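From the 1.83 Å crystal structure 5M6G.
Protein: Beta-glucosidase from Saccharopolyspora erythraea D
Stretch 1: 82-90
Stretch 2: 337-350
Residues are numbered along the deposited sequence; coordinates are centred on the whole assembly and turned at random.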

# COMPACT_ATOMS: atom_id res chain seq x y z
N ASP A 82 17.52 -19.11 -16.91
CA ASP A 82 18.94 -19.24 -17.24
C ASP A 82 19.84 -18.79 -16.09
O ASP A 82 20.92 -19.36 -15.89
CB ASP A 82 19.29 -18.45 -18.50
CG ASP A 82 18.75 -19.08 -19.77
OD1 ASP A 82 18.24 -20.23 -19.72
OD2 ASP A 82 18.83 -18.44 -20.83
N HIS A 83 19.42 -17.78 -15.32
CA HIS A 83 20.23 -17.27 -14.22
C HIS A 83 19.82 -17.84 -12.87
O HIS A 83 20.39 -17.44 -11.84
CB HIS A 83 20.20 -15.74 -14.20
CG HIS A 83 20.92 -15.12 -15.36
ND1 HIS A 83 20.28 -14.72 -16.51
CD2 HIS A 83 22.23 -14.87 -15.55
CE1 HIS A 83 21.16 -14.23 -17.36
NE2 HIS A 83 22.36 -14.31 -16.80
N ARG A 84 18.86 -18.76 -12.85
CA ARG A 84 18.41 -19.40 -11.62
C ARG A 84 17.90 -18.36 -10.63
O ARG A 84 18.14 -18.44 -9.43
CB ARG A 84 19.52 -20.25 -10.99
CG ARG A 84 20.30 -21.10 -12.00
CD ARG A 84 19.43 -22.14 -12.66
NE ARG A 84 20.24 -23.13 -13.38
CZ ARG A 84 20.21 -23.35 -14.69
NH1 ARG A 84 19.39 -22.65 -15.46
NH2 ARG A 84 20.99 -24.28 -15.23
N ILE A 85 17.21 -17.35 -11.15
CA ILE A 85 16.77 -16.22 -10.33
C ILE A 85 15.61 -16.65 -9.44
O ILE A 85 14.75 -17.45 -9.84
CB ILE A 85 16.42 -15.04 -11.25
CG1 ILE A 85 17.72 -14.31 -11.64
CG2 ILE A 85 15.41 -14.08 -10.61
CD1 ILE A 85 17.62 -13.50 -12.89
N GLY A 86 15.59 -16.15 -8.21
CA GLY A 86 14.63 -16.64 -7.24
C GLY A 86 13.26 -15.99 -7.33
O GLY A 86 12.26 -16.61 -6.95
N SER A 87 13.19 -14.77 -7.83
CA SER A 87 11.93 -14.06 -7.77
C SER A 87 11.83 -13.07 -8.92
O SER A 87 12.84 -12.59 -9.43
CB SER A 87 11.78 -13.33 -6.43
OG SER A 87 10.52 -12.68 -6.35
N VAL A 88 10.59 -12.76 -9.29
CA VAL A 88 10.28 -11.68 -10.22
C VAL A 88 9.20 -10.82 -9.57
O VAL A 88 8.40 -11.31 -8.77
CB VAL A 88 9.81 -12.23 -11.59
CG1 VAL A 88 9.37 -11.11 -12.53
CG2 VAL A 88 10.94 -13.05 -12.24
N LEU A 89 9.21 -9.52 -9.89
CA LEU A 89 8.13 -8.63 -9.47
C LEU A 89 7.60 -7.87 -10.67
O LEU A 89 8.27 -7.71 -11.69
CB LEU A 89 8.55 -7.62 -8.38
CG LEU A 89 9.35 -6.38 -8.81
CD1 LEU A 89 9.08 -5.18 -7.89
CD2 LEU A 89 10.85 -6.65 -8.86
N SER A 90 6.36 -7.41 -10.53
CA SER A 90 5.84 -6.33 -11.35
C SER A 90 5.96 -5.06 -10.52
O SER A 90 5.39 -4.98 -9.43
CB SER A 90 4.38 -6.57 -11.76
OG SER A 90 4.30 -7.46 -12.84
N ASP A 337 17.99 -10.35 2.74
CA ASP A 337 17.99 -11.68 2.13
C ASP A 337 17.78 -11.66 0.63
O ASP A 337 18.37 -12.47 -0.09
CB ASP A 337 16.92 -12.55 2.77
CG ASP A 337 17.07 -12.65 4.26
OD1 ASP A 337 18.18 -12.96 4.74
OD2 ASP A 337 16.07 -12.39 4.97
N MET A 338 16.90 -10.79 0.13
CA MET A 338 16.54 -10.76 -1.28
C MET A 338 16.61 -9.33 -1.77
O MET A 338 16.23 -8.39 -1.05
CB MET A 338 15.14 -11.33 -1.51
CG MET A 338 14.67 -11.26 -2.96
SD MET A 338 13.16 -12.19 -3.24
CE MET A 338 13.81 -13.86 -3.37
N PHE A 339 17.10 -9.14 -2.99
CA PHE A 339 17.39 -7.81 -3.49
C PHE A 339 16.53 -7.50 -4.70
O PHE A 339 16.60 -8.18 -5.73
CB PHE A 339 18.89 -7.68 -3.77
CG PHE A 339 19.68 -7.74 -2.51
CD1 PHE A 339 19.97 -8.96 -1.92
CD2 PHE A 339 20.01 -6.58 -1.84
CE1 PHE A 339 20.64 -9.01 -0.71
CE2 PHE A 339 20.69 -6.62 -0.65
CZ PHE A 339 21.00 -7.83 -0.08
N MET A 340 15.70 -6.48 -4.55
CA MET A 340 14.73 -6.07 -5.55
C MET A 340 15.41 -5.10 -6.51
O MET A 340 15.89 -4.05 -6.07
CB MET A 340 13.52 -5.42 -4.88
CG MET A 340 12.40 -5.03 -5.84
SD MET A 340 11.18 -4.00 -4.98
CE MET A 340 10.61 -5.13 -3.71
N MET A 341 15.45 -5.45 -7.79
CA MET A 341 16.21 -4.64 -8.75
C MET A 341 15.43 -4.52 -10.06
O MET A 341 14.71 -5.43 -10.46
CB MET A 341 17.60 -5.24 -8.99
CG MET A 341 17.59 -6.65 -9.59
SD MET A 341 19.25 -7.37 -9.46
CE MET A 341 19.35 -7.71 -7.69
N SER A 342 15.61 -3.37 -10.72
CA SER A 342 14.94 -3.08 -11.98
C SER A 342 15.61 -3.74 -13.17
O SER A 342 14.98 -3.86 -14.23
CB SER A 342 14.88 -1.57 -12.22
OG SER A 342 16.18 -1.00 -12.31
N SER A 343 16.87 -4.15 -13.01
CA SER A 343 17.68 -4.75 -14.06
C SER A 343 19.02 -5.10 -13.44
O SER A 343 19.20 -4.95 -12.22
CB SER A 343 17.87 -3.80 -15.24
OG SER A 343 18.56 -2.63 -14.81
N ARG A 344 19.97 -5.55 -14.27
CA ARG A 344 21.35 -5.82 -13.85
C ARG A 344 21.47 -7.04 -12.93
O ARG A 344 22.38 -7.11 -12.10
CB ARG A 344 21.98 -4.59 -13.19
CG ARG A 344 22.27 -3.43 -14.13
CD ARG A 344 22.10 -2.10 -13.41
NE ARG A 344 20.73 -1.95 -12.91
CZ ARG A 344 20.42 -1.36 -11.76
NH1 ARG A 344 19.15 -1.28 -11.37
NH2 ARG A 344 21.38 -0.87 -11.00
N HIS A 345 20.57 -8.02 -13.08
CA HIS A 345 20.62 -9.21 -12.24
C HIS A 345 21.93 -9.98 -12.40
O HIS A 345 22.49 -10.49 -11.42
CB HIS A 345 19.43 -10.12 -12.56
CG HIS A 345 19.17 -10.26 -14.03
ND1 HIS A 345 18.59 -9.27 -14.78
CD2 HIS A 345 19.42 -11.28 -14.88
CE1 HIS A 345 18.49 -9.66 -16.04
NE2 HIS A 345 18.98 -10.89 -16.12
N GLU A 346 22.42 -10.08 -13.63
CA GLU A 346 23.68 -10.79 -13.84
C GLU A 346 24.83 -10.06 -13.17
O GLU A 346 25.73 -10.70 -12.60
CB GLU A 346 23.95 -10.96 -15.33
CG GLU A 346 25.20 -11.78 -15.64
CD GLU A 346 25.29 -12.13 -17.12
OE1 GLU A 346 24.38 -11.74 -17.87
OE2 GLU A 346 26.27 -12.79 -17.52
N LYS A 347 24.82 -8.73 -13.20
CA LYS A 347 25.88 -7.99 -12.53
C LYS A 347 25.79 -8.16 -11.02
O LYS A 347 26.81 -8.30 -10.35
CB LYS A 347 25.84 -6.51 -12.90
CG LYS A 347 26.95 -5.71 -12.22
CD LYS A 347 27.02 -4.30 -12.76
CE LYS A 347 25.79 -3.51 -12.34
NZ LYS A 347 25.95 -2.08 -12.68
N PHE A 348 24.57 -8.15 -10.47
CA PHE A 348 24.43 -8.39 -9.03
C PHE A 348 25.01 -9.74 -8.64
O PHE A 348 25.78 -9.85 -7.68
CB PHE A 348 22.96 -8.29 -8.60
CG PHE A 348 22.76 -8.53 -7.12
CD1 PHE A 348 22.91 -7.48 -6.22
CD2 PHE A 348 22.46 -9.79 -6.64
CE1 PHE A 348 22.75 -7.69 -4.88
CE2 PHE A 348 22.29 -10.00 -5.29
CZ PHE A 348 22.44 -8.94 -4.40
N ILE A 349 24.66 -10.79 -9.40
CA ILE A 349 25.15 -12.12 -9.08
C ILE A 349 26.67 -12.18 -9.17
O ILE A 349 27.34 -12.73 -8.29
CB ILE A 349 24.48 -13.17 -9.99
CG1 ILE A 349 22.98 -13.27 -9.65
CG2 ILE A 349 25.17 -14.51 -9.84
CD1 ILE A 349 22.17 -14.03 -10.68
N ASP A 350 27.24 -11.58 -10.22
CA ASP A 350 28.70 -11.57 -10.38
C ASP A 350 29.37 -10.84 -9.22
O ASP A 350 30.37 -11.33 -8.67
CB ASP A 350 29.09 -10.93 -11.71
CG ASP A 350 28.78 -11.83 -12.91
OD1 ASP A 350 28.55 -13.04 -12.69
OD2 ASP A 350 28.79 -11.34 -14.05

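The contact runs from a partly exposed histidine pair, backed by buried isoleucines, to a buried strand region where methionines meet Ser87 and Leu89. Its aromatic element is an edge-to-face pair. His345, in the first turn of its helix, turns its ring edge to one face of His83; the planes stand at 80° and the centroids 5.2 Å apart, with His83 ND1 3.9 Å from His345 CD2. Both CA-to-CB bonds point toward the opposing stretch, so the backbones present the rings to each other directly.

The one cross-stretch hydrogen bond is also made by His83: NE2 donates to Glu346 OE1 at 3.4 Å. With an N-H...O angle of 137° it is weak, an adjunct to the ring packing rather than a strong anchor. Since ND1 is hydrogen-bonded elsewhere in the structure, both ring nitrogens are engaged.

The remaining contacts are van der Waals packing; the one between two apolar side chains is Leu89 CD2 to Met340 CG, 3.8 Å. Ile85 CD1 lies 3.5 Å from His345 CD2, and Ile349, one helical turn after His345, brings CD1 to 4.0 Å from His83 O. Farther along, Ser87 CB meets Met338 SD at 3.7 Å. Ser87 and Leu89 both point toward the other stretch while Val88 between them is out of reach, the alternation expected of a strand.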